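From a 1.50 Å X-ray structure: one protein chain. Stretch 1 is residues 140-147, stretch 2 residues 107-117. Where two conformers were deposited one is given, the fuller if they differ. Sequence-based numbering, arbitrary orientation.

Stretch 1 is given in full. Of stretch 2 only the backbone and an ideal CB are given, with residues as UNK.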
# COMPACT_ATOMS: atom_id res chain seq x y z
N GLU A 140 -0.75 2.29 20.70
CA GLU A 140 -1.25 3.49 19.98
C GLU A 140 -2.11 2.96 18.83
O GLU A 140 -1.66 2.70 17.72
CB GLU A 140 -0.13 4.37 19.42
CG GLU A 140 0.71 5.04 20.51
CD GLU A 140 0.09 6.20 21.17
OE1 GLU A 140 -0.96 6.66 20.67
OE2 GLU A 140 0.61 6.67 22.20
N ILE A 141 -3.37 2.76 19.13
CA ILE A 141 -4.31 2.09 18.18
C ILE A 141 -4.50 2.92 16.94
O ILE A 141 -4.82 2.30 15.93
CB ILE A 141 -5.69 1.73 18.85
CG1 ILE A 141 -6.51 0.79 17.96
CG2 ILE A 141 -6.45 2.95 19.20
CD1 ILE A 141 -5.99 -0.54 17.69
N ASP A 142 -4.27 4.25 16.95
CA ASP A 142 -4.41 4.99 15.70
C ASP A 142 -3.13 5.57 15.14
O ASP A 142 -3.18 6.46 14.25
CB ASP A 142 -5.60 5.92 15.76
CG ASP A 142 -5.37 7.18 16.50
OD1 ASP A 142 -4.30 7.37 17.14
OD2 ASP A 142 -6.37 7.98 16.59
N LYS A 143 -2.00 5.03 15.60
CA LYS A 143 -0.69 5.49 15.12
C LYS A 143 0.24 4.37 14.73
O LYS A 143 1.35 4.63 14.25
CB LYS A 143 0.04 6.39 16.10
CG LYS A 143 -0.73 7.57 16.58
CD LYS A 143 0.06 8.25 17.72
CE LYS A 143 -0.74 9.27 18.44
NZ LYS A 143 0.10 10.10 19.29
N PHE A 144 -0.11 3.09 15.02
CA PHE A 144 0.88 2.02 14.93
C PHE A 144 1.46 1.78 13.58
O PHE A 144 2.49 1.21 13.51
CB PHE A 144 0.31 0.69 15.51
CG PHE A 144 -0.88 0.14 14.74
CD1 PHE A 144 -0.67 -0.71 13.68
CD2 PHE A 144 -2.20 0.41 15.10
CE1 PHE A 144 -1.72 -1.18 12.90
CE2 PHE A 144 -3.25 -0.02 14.32
CZ PHE A 144 -3.01 -0.88 13.27
N TRP A 145 0.69 2.10 12.51
CA TRP A 145 1.19 1.93 11.16
C TRP A 145 1.97 3.14 10.62
O TRP A 145 2.52 3.07 9.53
CB TRP A 145 0.05 1.65 10.19
CG TRP A 145 -0.91 2.86 10.05
CD1 TRP A 145 -0.95 3.75 9.06
CD2 TRP A 145 -2.08 3.12 10.87
NE1 TRP A 145 -1.95 4.63 9.24
CE2 TRP A 145 -2.70 4.28 10.34
CE3 TRP A 145 -2.66 2.49 11.97
CZ2 TRP A 145 -3.88 4.82 10.86
CZ3 TRP A 145 -3.81 3.00 12.49
CH2 TRP A 145 -4.44 4.18 11.92
N LEU A 146 2.03 4.25 11.37
CA LEU A 146 2.67 5.48 10.91
C LEU A 146 3.91 5.90 11.61
O LEU A 146 4.74 6.69 11.07
CB LEU A 146 1.62 6.61 10.77
CG LEU A 146 0.84 6.93 11.92
CD1 LEU A 146 1.47 8.00 12.73
CD2 LEU A 146 -0.59 7.42 11.45
N GLU A 147 4.14 5.37 12.79
CA GLU A 147 5.33 5.78 13.59
C GLU A 147 5.99 4.59 14.30
O GLU A 147 6.71 4.75 15.27
CB GLU A 147 4.95 6.84 14.64
CG GLU A 147 3.94 6.38 15.69
CD GLU A 147 3.61 7.30 16.84
OE1 GLU A 147 3.67 8.51 16.54
OE2 GLU A 147 3.25 6.70 17.95
N UNK A 107 -6.98 9.87 3.45
CA UNK A 107 -7.62 10.67 4.49
C UNK A 107 -7.33 10.06 5.88
O UNK A 107 -8.10 9.27 6.43
CB UNK A 107 -9.13 10.76 4.24
N UNK A 108 -6.19 10.38 6.44
CA UNK A 108 -5.78 9.78 7.71
C UNK A 108 -6.82 9.85 8.76
O UNK A 108 -6.98 8.86 9.46
CB UNK A 108 -4.51 10.45 8.23
N UNK A 109 -7.52 11.02 9.00
CA UNK A 109 -8.46 10.94 10.11
C UNK A 109 -9.54 9.91 9.99
O UNK A 109 -10.07 9.37 11.01
CB UNK A 109 -9.12 12.30 10.30
N UNK A 110 -9.98 9.57 8.78
CA UNK A 110 -11.01 8.55 8.54
C UNK A 110 -10.45 7.18 8.92
O UNK A 110 -11.15 6.41 9.51
CB UNK A 110 -11.47 8.56 7.08
N UNK A 111 -9.18 6.90 8.59
CA UNK A 111 -8.59 5.64 8.90
C UNK A 111 -8.18 5.53 10.38
O UNK A 111 -8.20 4.42 10.95
CB UNK A 111 -7.38 5.41 7.99
N UNK A 112 -7.91 6.65 11.02
CA UNK A 112 -7.70 6.61 12.50
C UNK A 112 -9.07 6.23 13.15
O UNK A 112 -9.12 5.43 14.07
CB UNK A 112 -7.19 7.95 13.03
N UNK A 113 -10.17 6.84 12.72
CA UNK A 113 -11.48 6.46 13.22
C UNK A 113 -11.76 4.98 13.01
O UNK A 113 -12.23 4.28 13.93
CB UNK A 113 -12.57 7.30 12.54
N UNK A 114 -11.47 4.46 11.80
CA UNK A 114 -11.61 3.04 11.55
C UNK A 114 -10.82 2.17 12.55
O UNK A 114 -11.35 1.22 13.12
CB UNK A 114 -11.16 2.73 10.12
N UNK A 115 -9.55 2.53 12.73
CA UNK A 115 -8.67 1.78 13.65
C UNK A 115 -9.27 1.79 15.05
O UNK A 115 -9.29 0.78 15.75
CB UNK A 115 -7.26 2.37 13.67
N UNK A 116 -9.63 2.97 15.51
CA UNK A 116 -10.17 3.04 16.86
C UNK A 116 -11.42 2.19 17.04
O UNK A 116 -11.59 1.53 18.09
CB UNK A 116 -10.48 4.49 17.22
N UNK A 117 -12.34 2.24 16.06
CA UNK A 117 -13.61 1.45 16.16
C UNK A 117 -13.27 -0.02 16.15
O UNK A 117 -13.87 -0.80 16.88
CB UNK A 117 -14.57 1.77 15.02

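Position 107 comes just before the helix, with phi/psi of -74/84, and nothing of stretch 1 lies within 5.5 Å of its ideal CB. The contact therefore sets no demand, and many residues would suit. It is Gln-107, at the N-cap position; its backbone O accepts weak bonds from the N atoms of 110 and 111.

Position 108 opens the helix at -50/-46, its CA-to-CB bond sideways to stretch 1. The ideal CB touches nothing there, but Leu-146 lies on this flank, so a modest apolar side chain could reach toward it. Val-108 does so loosely: its CG1 is 4.5 Å from Leu-146 CD2.

At 109 the bond points away, and 110 is out of reach, so stretch 1 selects neither. A phi of -60 at 109, in the first turn, is compatible with proline. The residues are Pro-109 and Ala-110.

Position 111 points sideways, and its ideal CB is 4.6 Å from Trp-145 CZ2. Small residues would fit, as would larger ones whose ends turn off. Tyr-111 is of the second kind: with chi1 at -83° its ring leads away from stretch 1, and its OH is hydrogen-bonded elsewhere in the structure. Its backbone O remains 3.9 Å from Trp-145 CH2.

At position 112 CA-to-CB is sideways, but the ideal CB lies 3.7 Å from Asp-142 OD2 and 4.8 Å from Trp-145 CH2. A carboxylate beside an indole favours a long chain, apolar along its length and polar or positive at its end; Lys, Arg or Gln are plausible. Lys-112 has chi1 m and the rest t. Its CG passes 4.2 Å from Trp-145 CZ2, while its CE lies 3.4 Å from Asp-142 O and 4.1 Å from Leu-146 CD2. The amine reaches Asp-142 through a water, which accepts from Lys-112 NZ at 3.0 Å and donates to Asp-142 OD1 at 2.8 Å.

Position 113 points away and 114 sideways, both with empty surroundings on this side; stretch 1 leaves the choice open. They are Lys-113 and Leu-114.

Position 115 points toward stretch 1, where space is short: the ideal CB is 3.3 Å from Ile-141 O, 3.7 Å from Trp-145 CZ3 and 4.4 Å from Asp-142 CA. Ala, Gly or perhaps Ser are the natural candidates. Ala-115 packs its CB against Trp-145, and that CB lies 3.4 Å from Ile-141 O.

Position 116 is sideways, its ideal CB 4.8 Å from Ile-141 CG2 and 5.3 Å from Asp-142 CB. A long basic chain could pass the isoleucine and reach the acid; a shorter polar one would also be tolerated. In the given conformer Arg-116 sets CG 4.2 Å from Ile-141 CG2, and NH1 donates to Asp-142 OD2 at 2.8 Å, 140°, in a salt bridge at the guanidinium edge.

Position 117 points away, so a polar residue is as good as any. In the given conformers, Glu-117 OE1 accepts from Lys-113 NZ at 2.8 Å, a salt bridge one helical turn apart.

Stretch 2 (107-117) QVPAYKKLARE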
# COMPACT_ATOMS: atom_id res chain seq x y z
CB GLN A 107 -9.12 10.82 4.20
CG GLN A 107 -9.89 11.83 5.06
CD GLN A 107 -11.35 11.90 4.67
OE1 GLN A 107 -11.90 10.83 4.31
NE2 GLN A 107 -12.01 13.02 4.86
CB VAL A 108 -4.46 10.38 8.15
CG1 VAL A 108 -3.92 9.64 9.40
CG2 VAL A 108 -3.36 10.25 7.13
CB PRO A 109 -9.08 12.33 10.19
CG PRO A 109 -8.43 13.13 9.05
CD PRO A 109 -7.39 12.34 8.38
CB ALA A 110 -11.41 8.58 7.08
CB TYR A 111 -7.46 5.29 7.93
CG TYR A 111 -8.01 4.69 6.67
CD1 TYR A 111 -8.35 5.52 5.57
CD2 TYR A 111 -8.20 3.32 6.58
CE1 TYR A 111 -9.00 4.96 4.50
CE2 TYR A 111 -8.80 2.79 5.45
CZ TYR A 111 -9.15 3.62 4.41
OH TYR A 111 -9.77 3.08 3.28
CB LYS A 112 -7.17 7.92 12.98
CG LYS A 112 -5.76 8.14 12.61
CD LYS A 112 -5.22 9.43 13.24
CE LYS A 112 -3.73 9.57 13.08
NZ LYS A 112 -3.15 10.74 13.72
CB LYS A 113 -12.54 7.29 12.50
CG LYS A 113 -13.99 6.99 12.89
CD LYS A 113 -14.93 7.93 12.18
CE LYS A 113 -16.33 7.71 12.57
NZ LYS A 113 -16.51 7.74 14.05
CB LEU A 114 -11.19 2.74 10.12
CG LEU A 114 -11.41 1.28 9.64
CD1 LEU A 114 -12.78 0.81 9.80
CD2 LEU A 114 -10.94 1.08 8.27
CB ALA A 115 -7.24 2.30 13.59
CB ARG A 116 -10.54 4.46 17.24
CG ARG A 116 -9.35 5.35 17.35
CD ARG A 116 -9.83 6.68 17.79
NE ARG A 116 -10.74 7.39 16.90
CZ ARG A 116 -10.36 8.32 16.05
NH1 ARG A 116 -9.04 8.63 15.90
NH2 ARG A 116 -11.32 9.03 15.46
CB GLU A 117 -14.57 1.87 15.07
CG GLU A 117 -15.08 3.28 15.32
CD GLU A 117 -16.16 3.75 14.42
OE1 GLU A 117 -16.37 5.00 14.44
OE2 GLU A 117 -16.80 2.89 13.75
O HOH W 1 -3.64 10.06 16.56
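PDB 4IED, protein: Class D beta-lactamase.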